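Local coordinates for protein alpha-1,2-mannosidase (Bacteroides thetaiotaomicron, PDB 2WW2) that hydrolyses alpha-mannosidic linkages with inversion of configuration, as a calcium-dependent family GH92 mannosidase of a human gut symbiont, at residues T603-D612 with Y652-K660; K670-N679 with E705-M716. One frame throughout, in Å; residues are numbered along the deposited sequence.

Interaction 1 of 2, residues T603-D612 with Y652-K660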
loop_
_atom_site.group_PDB
_atom_site.type_symbol
_atom_site.label_atom_id
_atom_site.label_comp_id
_atom_site.label_asym_id
_atom_site.label_seq_id
_atom_site.Cartn_x
_atom_site.Cartn_y
_atom_site.Cartn_z
ATOM N N THR A 603 -18.173 17.247 -8.962
ATOM C CA THR A 603 -19.227 16.352 -8.497
ATOM C C THR A 603 -19.744 15.536 -9.672
ATOM O O THR A 603 -19.836 14.313 -9.594
ATOM C CB THR A 603 -20.405 17.162 -7.868
ATOM O OG1 THR A 603 -20.001 17.673 -6.593
ATOM C CG2 THR A 603 -21.630 16.276 -7.681
ATOM N N GLN A 604 -20.016 16.216 -10.782
ATOM C CA GLN A 604 -20.578 15.568 -11.952
ATOM C C GLN A 604 -19.621 14.498 -12.500
ATOM O O GLN A 604 -20.040 13.369 -12.802
ATOM C CB GLN A 604 -20.884 16.615 -13.025
ATOM C CG GLN A 604 -22.050 17.543 -12.663
ATOM C CD GLN A 604 -21.949 18.923 -13.322
ATOM O OE1 GLN A 604 -21.321 19.096 -14.379
ATOM N NE2 GLN A 604 -22.572 19.916 -12.693
ATOM N N TYR A 605 -18.342 14.844 -12.625
ATOM C CA TYR A 605 -17.367 13.895 -13.163
ATOM C C TYR A 605 -17.204 12.672 -12.262
ATOM O O TYR A 605 -17.328 11.536 -12.726
ATOM C CB TYR A 605 -15.995 14.543 -13.386
ATOM C CG TYR A 605 -14.962 13.522 -13.784
ATOM C CD1 TYR A 605 -14.886 13.060 -15.095
ATOM C CD2 TYR A 605 -14.109 12.975 -12.839
ATOM C CE1 TYR A 605 -13.948 12.099 -15.467
ATOM C CE2 TYR A 605 -13.174 12.006 -13.193
ATOM C CZ TYR A 605 -13.100 11.575 -14.503
ATOM O OH TYR A 605 -12.169 10.617 -14.841
ATOM N N HIS A 606 -16.906 12.909 -10.989
ATOM C CA HIS A 606 -16.589 11.826 -10.058
ATOM C C HIS A 606 -17.766 10.911 -9.768
ATOM O O HIS A 606 -17.613 9.693 -9.667
ATOM C CB HIS A 606 -16.022 12.379 -8.754
ATOM C CG HIS A 606 -14.650 12.955 -8.908
ATOM N ND1 HIS A 606 -13.563 12.190 -9.273
ATOM C CD2 HIS A 606 -14.189 14.223 -8.760
ATOM C CE1 HIS A 606 -12.490 12.961 -9.343
ATOM N NE2 HIS A 606 -12.844 14.198 -9.035
ATOM N N LEU A 607 -18.941 11.502 -9.629
ATOM C CA LEU A 607 -20.149 10.735 -9.433
ATOM C C LEU A 607 -20.363 9.771 -10.607
ATOM O O LEU A 607 -20.577 8.563 -10.422
ATOM C CB LEU A 607 -21.309 11.726 -9.328
ATOM C CG LEU A 607 -22.651 11.237 -8.833
ATOM C CD1 LEU A 607 -23.270 10.422 -9.951
ATOM C CD2 LEU A 607 -22.507 10.439 -7.518
ATOM N N ARG A 608 -20.298 10.289 -11.826
ATOM C CA ARG A 608 -20.501 9.416 -12.973
ATOM C C ARG A 608 -19.399 8.353 -13.061
ATOM O O ARG A 608 -19.654 7.214 -13.417
ATOM C CB ARG A 608 -20.630 10.236 -14.265
ATOM C CG ARG A 608 -21.890 11.150 -14.230
ATOM C CD ARG A 608 -23.170 10.324 -14.357
ATOM N NE ARG A 608 -23.173 9.618 -15.644
ATOM C CZ ARG A 608 -23.513 10.191 -16.796
ATOM N NH1 ARG A 608 -23.901 11.458 -16.822
ATOM N NH2 ARG A 608 -23.465 9.502 -17.930
ATOM N N ASN A 609 -18.182 8.718 -12.683
ATOM C CA ASN A 609 -17.071 7.760 -12.684
ATOM C C ASN A 609 -17.335 6.615 -11.680
ATOM O O ASN A 609 -17.205 5.434 -12.020
ATOM C CB ASN A 609 -15.770 8.500 -12.374
ATOM C CG ASN A 609 -14.543 7.751 -12.821
ATOM O OD1 ASN A 609 -14.526 7.101 -13.868
ATOM N ND2 ASN A 609 -13.484 7.856 -12.031
ATOM N N VAL A 610 -17.751 6.965 -10.467
ATOM C CA VAL A 610 -18.097 5.958 -9.454
ATOM C C VAL A 610 -19.247 5.037 -9.925
ATOM O O VAL A 610 -19.170 3.823 -9.808
ATOM C CB VAL A 610 -18.443 6.615 -8.088
ATOM C CG1 VAL A 610 -19.142 5.615 -7.162
ATOM C CG2 VAL A 610 -17.163 7.171 -7.409
ATOM N N MET A 611 -20.308 5.613 -10.476
ATOM C CA MET A 611 -21.430 4.798 -10.931
ATOM C C MET A 611 -20.987 3.803 -11.999
ATOM O O MET A 611 -21.441 2.654 -12.005
ATOM C CB MET A 611 -22.595 5.668 -11.428
ATOM C CG MET A 611 -23.278 6.455 -10.307
ATOM S SD MET A 611 -24.952 7.023 -10.666
ATOM C CE MET A 611 -24.685 8.481 -11.677
ATOM N N ASP A 612 -20.098 4.232 -12.885
ATOM C CA ASP A 612 -19.611 3.358 -13.957
ATOM C C ASP A 612 -18.632 2.308 -13.434
ATOM O O ASP A 612 -18.636 1.170 -13.890
ATOM C CB ASP A 612 -18.906 4.174 -15.046
ATOM C CG ASP A 612 -19.878 4.949 -15.950
ATOM O OD1 ASP A 612 -21.109 4.705 -15.921
ATOM O OD2 ASP A 612 -19.391 5.818 -16.710
ATOM N N TYR A 652 -31.966 18.539 -2.046
ATOM C CA TYR A 652 -31.159 17.473 -2.623
ATOM C C TYR A 652 -30.096 18.096 -3.520
ATOM O O TYR A 652 -30.437 18.832 -4.458
ATOM C CB TYR A 652 -32.056 16.528 -3.455
ATOM C CG TYR A 652 -33.242 15.964 -2.701
ATOM C CD1 TYR A 652 -33.186 14.698 -2.126
ATOM C CD2 TYR A 652 -34.416 16.707 -2.553
ATOM C CE1 TYR A 652 -34.260 14.174 -1.447
ATOM C CE2 TYR A 652 -35.490 16.196 -1.867
ATOM C CZ TYR A 652 -35.407 14.922 -1.319
ATOM O OH TYR A 652 -36.476 14.417 -0.631
ATOM N N ALA A 653 -28.817 17.828 -3.231
ATOM C CA ALA A 653 -27.732 18.355 -4.046
ATOM C C ALA A 653 -27.721 17.652 -5.400
ATOM O O ALA A 653 -27.905 16.439 -5.487
ATOM C CB ALA A 653 -26.375 18.201 -3.336
ATOM N N ILE A 654 -27.513 18.432 -6.453
ATOM C CA ILE A 654 -27.514 17.910 -7.816
ATOM C C ILE A 654 -26.157 17.275 -8.186
ATOM O O ILE A 654 -25.084 17.839 -7.923
ATOM C CB ILE A 654 -27.985 18.991 -8.817
ATOM C CG1 ILE A 654 -29.477 19.248 -8.570
ATOM C CG2 ILE A 654 -27.773 18.522 -10.293
ATOM C CD1 ILE A 654 -30.029 20.496 -9.228
ATOM N N GLY A 655 -26.220 16.075 -8.749
ATOM C CA GLY A 655 -25.019 15.406 -9.219
ATOM C C GLY A 655 -25.056 15.416 -10.730
ATOM O O GLY A 655 -24.943 16.471 -11.362
ATOM N N SER A 656 -25.269 14.242 -11.305
ATOM C CA SER A 656 -25.377 14.085 -12.748
ATOM C C SER A 656 -26.115 12.772 -12.954
ATOM O O SER A 656 -25.705 11.749 -12.384
ATOM C CB SER A 656 -23.974 14.027 -13.369
ATOM O OG SER A 656 -24.046 13.678 -14.729
ATOM N N PRO A 657 -27.228 12.801 -13.713
ATOM C CA PRO A 657 -28.102 11.638 -13.869
ATOM C C PRO A 657 -27.418 10.582 -14.729
ATOM O O PRO A 657 -26.580 10.919 -15.592
ATOM C CB PRO A 657 -29.311 12.200 -14.626
ATOM C CG PRO A 657 -28.732 13.337 -15.445
ATOM C CD PRO A 657 -27.657 13.932 -14.553
ATOM N N LEU A 658 -27.816 9.330 -14.532
ATOM C CA LEU A 658 -27.251 8.225 -15.296
ATOM C C LEU A 658 -28.004 7.948 -16.604
ATOM O O LEU A 658 -27.412 7.484 -17.589
ATOM C CB LEU A 658 -27.252 6.950 -14.428
ATOM C CG LEU A 658 -26.525 5.746 -15.027
ATOM C CD1 LEU A 658 -25.001 6.024 -15.077
ATOM C CD2 LEU A 658 -26.852 4.489 -14.202
ATOM N N PHE A 659 -29.304 8.226 -16.626
ATOM C CA PHE A 659 -30.142 7.841 -17.780
ATOM C C PHE A 659 -30.487 9.043 -18.658
ATOM O O PHE A 659 -30.299 10.186 -18.246
ATOM C CB PHE A 659 -31.434 7.172 -17.293
ATOM C CG PHE A 659 -31.196 5.879 -16.518
ATOM C CD1 PHE A 659 -30.988 4.681 -17.198
ATOM C CD2 PHE A 659 -31.151 5.879 -15.124
ATOM C CE1 PHE A 659 -30.755 3.478 -16.488
ATOM C CE2 PHE A 659 -30.932 4.692 -14.399
ATOM C CZ PHE A 659 -30.735 3.489 -15.089
ATOM N N LYS A 660 -31.022 8.796 -19.858
ATOM C CA LYS A 660 -31.507 9.903 -20.680
ATOM C C LYS A 660 -32.759 10.520 -20.059
ATOM O O LYS A 660 -33.085 11.690 -20.308
ATOM C CB LYS A 660 -31.769 9.448 -22.127
ATOM C CG LYS A 660 -30.468 9.221 -22.890
ATOM C CD LYS A 660 -30.696 8.651 -24.269
ATOM C CE LYS A 660 -29.365 8.323 -24.944
ATOM N NZ LYS A 660 -28.518 9.553 -25.089
HETATM O O HOH W 1 -23.860 19.122 -10.117
#
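In the catalytic domain of this family GH92 enzyme, helix residues 603-612 rest on the chain from Gly655 to Leu658, and Arg608 reaches from the helix onto Ser656 as the main side-chain link. The first torsion of the arginine (chi1 -64°) sets CG beside the backbone N and against the serine, 3.7 Å from Ser656 CB; bends at the next two torsions then bring the guanidinium group round to the hydroxyl. Arg608 NH1 donates to Ser656 OG over 3.1 Å (158° at the hydrogen), with the acceptor almost in the guanidinium plane. Pro657 O lies over one face of the same group, too badly angled to accept from it, and Leu658 CD1 stands 4.1 Å from Arg608 NE. NH1 also donates to Asn679 OD1, its strongest polar partner, while Ser656 OG is also bonded to Pro684 O. A leucine in place of the arginine would probably leave Ser656 OG and Asn679 OD1 without the donor they share. One helical turn earlier the fit is closer to the backbone: Gln604 CG sits 3.3 Å from Gly655 O, and a side chain on Gly655 would come close to Leu607 CG. Gln604 NE2 donates to a water, 3.0 Å away, that also lies beside the carbonyls of Ile654 and Gly655. Leu607 CD1 meets Ser656 O at 3.7 Å. Around this buried seam, helix 632-640 packs on Leu607 and Leu658, strand 685-691 receives Gln604 through Ile686 N, and Met716 of strand 710-717 touches Arg608 and Ser656.

Interaction 2 of 2, residues K670-N679 with E705-M716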
loop_
_atom_site.group_PDB
_atom_site.type_symbol
_atom_site.label_atom_id
_atom_site.label_comp_id
_atom_site.label_asym_id
_atom_site.label_seq_id
_atom_site.Cartn_x
_atom_site.Cartn_y
_atom_site.Cartn_z
ATOM N N LYS A 670 -48.655 13.939 -9.242
ATOM C CA LYS A 670 -47.574 14.816 -9.698
ATOM C C LYS A 670 -46.408 13.989 -10.205
ATOM O O LYS A 670 -46.042 12.990 -9.589
ATOM C CB LYS A 670 -47.083 15.738 -8.579
ATOM C CG LYS A 670 -48.175 16.516 -7.876
ATOM C CD LYS A 670 -48.906 17.469 -8.819
ATOM C CE LYS A 670 -49.945 18.285 -8.032
ATOM N NZ LYS A 670 -50.880 19.012 -8.933
ATOM N N ASN A 671 -45.833 14.402 -11.325
ATOM C CA ASN A 671 -44.668 13.723 -11.890
ATOM C C ASN A 671 -43.517 14.700 -12.049
ATOM O O ASN A 671 -43.709 15.829 -12.519
ATOM C CB ASN A 671 -45.022 13.138 -13.254
ATOM C CG ASN A 671 -46.205 12.193 -13.179
ATOM O OD1 ASN A 671 -46.194 11.243 -12.408
ATOM N ND2 ASN A 671 -47.243 12.469 -13.957
ATOM N N PHE A 672 -42.325 14.289 -11.641
ATOM C CA PHE A 672 -41.155 15.122 -11.863
ATOM C C PHE A 672 -40.206 14.396 -12.785
ATOM O O PHE A 672 -39.811 13.254 -12.509
ATOM C CB PHE A 672 -40.450 15.483 -10.552
ATOM C CG PHE A 672 -39.423 16.581 -10.726
ATOM C CD1 PHE A 672 -39.771 17.898 -10.537
ATOM C CD2 PHE A 672 -38.129 16.283 -11.141
ATOM C CE1 PHE A 672 -38.849 18.917 -10.722
ATOM C CE2 PHE A 672 -37.198 17.293 -11.328
ATOM C CZ PHE A 672 -37.566 18.621 -11.120
ATOM N N VAL A 673 -39.833 15.049 -13.878
ATOM C CA VAL A 673 -38.921 14.448 -14.855
ATOM C C VAL A 673 -37.526 15.065 -14.802
ATOM O O VAL A 673 -37.387 16.290 -14.824
ATOM C CB VAL A 673 -39.471 14.621 -16.273
ATOM C CG1 VAL A 673 -38.408 14.232 -17.346
ATOM C CG2 VAL A 673 -40.766 13.816 -16.436
ATOM N N VAL A 674 -36.492 14.230 -14.732
ATOM C CA VAL A 674 -35.139 14.716 -14.978
ATOM C C VAL A 674 -34.791 14.241 -16.380
ATOM O O VAL A 674 -34.598 13.042 -16.606
ATOM C CB VAL A 674 -34.085 14.182 -13.975
ATOM C CG1 VAL A 674 -32.680 14.690 -14.349
ATOM C CG2 VAL A 674 -34.432 14.573 -12.542
ATOM N N SER A 675 -34.764 15.153 -17.346
ATOM C CA SER A 675 -34.379 14.728 -18.698
ATOM C C SER A 675 -32.960 15.166 -19.072
ATOM O O SER A 675 -32.516 16.270 -18.743
ATOM C CB SER A 675 -35.415 15.160 -19.742
ATOM O OG SER A 675 -35.372 16.552 -19.921
ATOM N N ALA A 676 -32.247 14.280 -19.755
ATOM C CA ALA A 676 -30.872 14.517 -20.147
ATOM C C ALA A 676 -30.721 13.865 -21.517
ATOM O O ALA A 676 -30.061 12.831 -21.671
ATOM C CB ALA A 676 -29.910 13.888 -19.111
ATOM N N ALA A 677 -31.358 14.479 -22.512
ATOM C CA ALA A 677 -31.546 13.824 -23.801
ATOM C C ALA A 677 -30.232 13.456 -24.468
ATOM O O ALA A 677 -30.170 12.475 -25.205
ATOM C CB ALA A 677 -32.419 14.693 -24.736
ATOM N N ASP A 678 -29.168 14.219 -24.214
ATOM C CA ASP A 678 -27.876 13.903 -24.834
ATOM C C ASP A 678 -26.862 13.315 -23.866
ATOM O O ASP A 678 -25.651 13.448 -24.053
ATOM C CB ASP A 678 -27.315 15.128 -25.553
ATOM C CG ASP A 678 -28.248 15.628 -26.618
ATOM O OD1 ASP A 678 -28.543 14.857 -27.556
ATOM O OD2 ASP A 678 -28.710 16.781 -26.512
ATOM N N ASN A 679 -27.371 12.623 -22.847
ATOM C CA ASN A 679 -26.522 11.935 -21.877
ATOM C C ASN A 679 -25.764 10.786 -22.546
ATOM O O ASN A 679 -26.279 10.161 -23.490
ATOM C CB ASN A 679 -27.367 11.391 -20.731
ATOM C CG ASN A 679 -26.585 11.284 -19.428
ATOM O OD1 ASN A 679 -25.369 11.484 -19.401
ATOM N ND2 ASN A 679 -27.281 10.961 -18.345
ATOM N N GLU A 705 -39.852 21.593 -4.729
ATOM C CA GLU A 705 -39.683 21.632 -6.182
ATOM C C GLU A 705 -39.974 20.275 -6.820
ATOM O O GLU A 705 -40.606 20.205 -7.866
ATOM C CB GLU A 705 -38.288 22.134 -6.571
ATOM C CG GLU A 705 -38.226 23.657 -6.585
ATOM C CD GLU A 705 -36.815 24.201 -6.626
ATOM O OE1 GLU A 705 -35.849 23.444 -6.382
ATOM O OE2 GLU A 705 -36.677 25.404 -6.907
ATOM N N LEU A 706 -39.483 19.202 -6.208
ATOM C CA LEU A 706 -39.781 17.853 -6.696
ATOM C C LEU A 706 -41.262 17.492 -6.572
ATOM O O LEU A 706 -41.905 17.078 -7.549
ATOM C CB LEU A 706 -38.934 16.821 -5.936
ATOM C CG LEU A 706 -37.435 16.816 -6.288
ATOM C CD1 LEU A 706 -36.621 15.985 -5.295
ATOM C CD2 LEU A 706 -37.232 16.308 -7.709
ATOM N N LYS A 707 -41.789 17.672 -5.363
ATOM C CA LYS A 707 -43.133 17.251 -4.965
ATOM C C LYS A 707 -44.244 17.880 -5.814
ATOM O O LYS A 707 -45.289 17.263 -6.039
ATOM C CB LYS A 707 -43.336 17.637 -3.500
ATOM C CG LYS A 707 -44.235 16.736 -2.690
ATOM C CD LYS A 707 -44.169 17.074 -1.180
ATOM C CE LYS A 707 -45.202 18.119 -0.778
ATOM N NZ LYS A 707 -44.800 19.494 -1.222
ATOM N N GLN A 708 -44.030 19.104 -6.277
ATOM C CA GLN A 708 -45.065 19.798 -7.048
ATOM C C GLN A 708 -45.096 19.321 -8.498
ATOM O O GLN A 708 -46.011 19.667 -9.257
ATOM C CB GLN A 708 -44.873 21.312 -6.987
ATOM C CG GLN A 708 -43.647 21.804 -7.714
ATOM C CD GLN A 708 -43.472 23.297 -7.539
ATOM O OE1 GLN A 708 -44.099 23.893 -6.664
ATOM N NE2 GLN A 708 -42.623 23.913 -8.369
ATOM N N GLY A 709 -44.100 18.521 -8.867
ATOM C CA GLY A 709 -43.996 17.999 -10.213
ATOM C C GLY A 709 -43.410 19.029 -11.158
ATOM O O GLY A 709 -43.356 20.224 -10.847
ATOM N N GLY A 710 -42.947 18.571 -12.312
ATOM C CA GLY A 710 -42.353 19.478 -13.287
ATOM C C GLY A 710 -41.220 18.781 -14.009
ATOM O O GLY A 710 -41.251 17.562 -14.195
ATOM N N GLU A 711 -40.209 19.551 -14.401
ATOM C CA GLU A 711 -39.122 18.993 -15.200
ATOM C C GLU A 711 -37.821 19.749 -15.027
ATOM O O GLU A 711 -37.786 20.984 -15.120
ATOM C CB GLU A 711 -39.493 18.956 -16.690
ATOM C CG GLU A 711 -38.379 18.377 -17.570
ATOM C CD GLU A 711 -38.844 18.035 -18.983
ATOM O OE1 GLU A 711 -40.070 17.980 -19.214
ATOM O OE2 GLU A 711 -37.985 17.820 -19.868
ATOM N N LEU A 712 -36.754 18.994 -14.768
ATOM C CA LEU A 712 -35.400 19.511 -14.846
ATOM C C LEU A 712 -34.796 19.014 -16.153
ATOM O O LEU A 712 -34.558 17.811 -16.315
ATOM C CB LEU A 712 -34.578 19.001 -13.666
ATOM C CG LEU A 712 -33.150 19.527 -13.580
ATOM C CD1 LEU A 712 -33.112 21.078 -13.437
ATOM C CD2 LEU A 712 -32.387 18.812 -12.439
ATOM N N ASN A 713 -34.566 19.937 -17.085
ATOM C CA ASN A 713 -34.082 19.619 -18.437
ATOM C C ASN A 713 -32.598 19.949 -18.549
ATOM O O ASN A 713 -32.225 21.125 -18.590
ATOM C CB ASN A 713 -34.897 20.410 -19.474
ATOM C CG ASN A 713 -34.426 20.201 -20.918
ATOM O OD1 ASN A 713 -33.462 19.503 -21.192
ATOM N ND2 ASN A 713 -35.128 20.824 -21.848
ATOM N N LEU A 714 -31.756 18.913 -18.605
ATOM C CA LEU A 714 -30.317 19.115 -18.607
ATOM C C LEU A 714 -29.719 18.949 -20.006
ATOM O O LEU A 714 -30.082 18.019 -20.730
ATOM C CB LEU A 714 -29.648 18.128 -17.651
ATOM C CG LEU A 714 -30.189 18.083 -16.229
ATOM C CD1 LEU A 714 -29.514 16.952 -15.437
ATOM C CD2 LEU A 714 -29.948 19.423 -15.559
ATOM N N SER A 715 -28.804 19.853 -20.367
ATOM C CA SER A 715 -28.007 19.728 -21.586
ATOM C C SER A 715 -26.648 19.186 -21.171
ATOM O O SER A 715 -25.876 19.894 -20.506
ATOM C CB SER A 715 -27.826 21.092 -22.250
ATOM O OG SER A 715 -29.078 21.649 -22.605
ATOM N N MET A 716 -26.365 17.938 -21.532
ATOM C CA MET A 716 -25.148 17.265 -21.080
ATOM C C MET A 716 -24.023 17.512 -22.080
ATOM O O MET A 716 -24.283 17.674 -23.266
ATOM C CB MET A 716 -25.373 15.755 -20.917
ATOM C CG MET A 716 -26.591 15.380 -20.072
ATOM S SD MET A 716 -26.541 16.052 -18.406
ATOM C CE MET A 716 -25.097 15.217 -17.713
HETATM O O HOH W 2 -48.294 21.114 -8.500
HETATM O O HOH W 3 -32.736 16.988 -22.013
HETATM O O HOH W 4 -29.156 16.723 -22.664
#
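Strand 671-675 and strand 710-716 run parallel, their axes 4.6 Å apart at 8°, and the bonds follow the parallel scheme in which one residue serves two across the way: Val673 N donates to Gly710 O, and Val673 O accepts from Leu712 N at 2.8 Å. Ser675 repeats this with Leu712 and Leu714. At the start of the pairing Gly710 N bonds to Asn671 O, where Gly709 passes so close that a side chain on it would collide with that oxygen; Gly710 likewise has backbone angles that leave no room for one. Phe672 exploits the thin glycine backbone. Its ring lies between Leu706 CD2, a CH-pi contact 3.7 Å from the centroid and 17° off the normal, and the Gly710-Glu711 peptide over the opposite face, while Phe672 CE2 comes 3.9 Å from Leu712 CB. The sheet face with Val673 and Ser675 is more polar. Glu711, extended alongside Val673, carries its carboxylate on to Ser675, where OG donates to OE2 over 2.9 Å, on the anti side and tilted out of the carboxylate plane. The serine torsion (chi1 71°) sets OG between its own N and carbonyl carbon, turned to the glutamate. Further along, Ala676 CB packs 3.8 Å from Met716 CG, and a water joins Asn713 OD1, Leu714 O and Ala677 N. With strand 661-665 beside 671-675 and strand 685-691 beside 710-717, both antiparallel, this is the central, parallel pair of a mixed six-stranded sheet in the GH92 catalytic domain, with helix 703-707 leading through Gln708 and Gly709 into strand 710-717.

How the interactions relate
Interaction 1 is almost wholly buried, whereas interaction 2 is partly exposed, with a greasy face inside and a polar one nearer solvent. Their chemistry differs accordingly: the helix grips irregular backbone through one arginine, one water and close-fitting carbons, while the strands rely on repeated backbone hydrogen bonds. The two meet where segment 652-660 runs on towards the sheet. Lys660 O probably accepts from Ala676 N, and Lys660 NZ probably bonds to Asn679 O. Residues at the far ends of 670-679 and 705-716 also reach the helix side of interaction 1, so the end of the second contact is tied to the helix of the first, all within one catalytic domain.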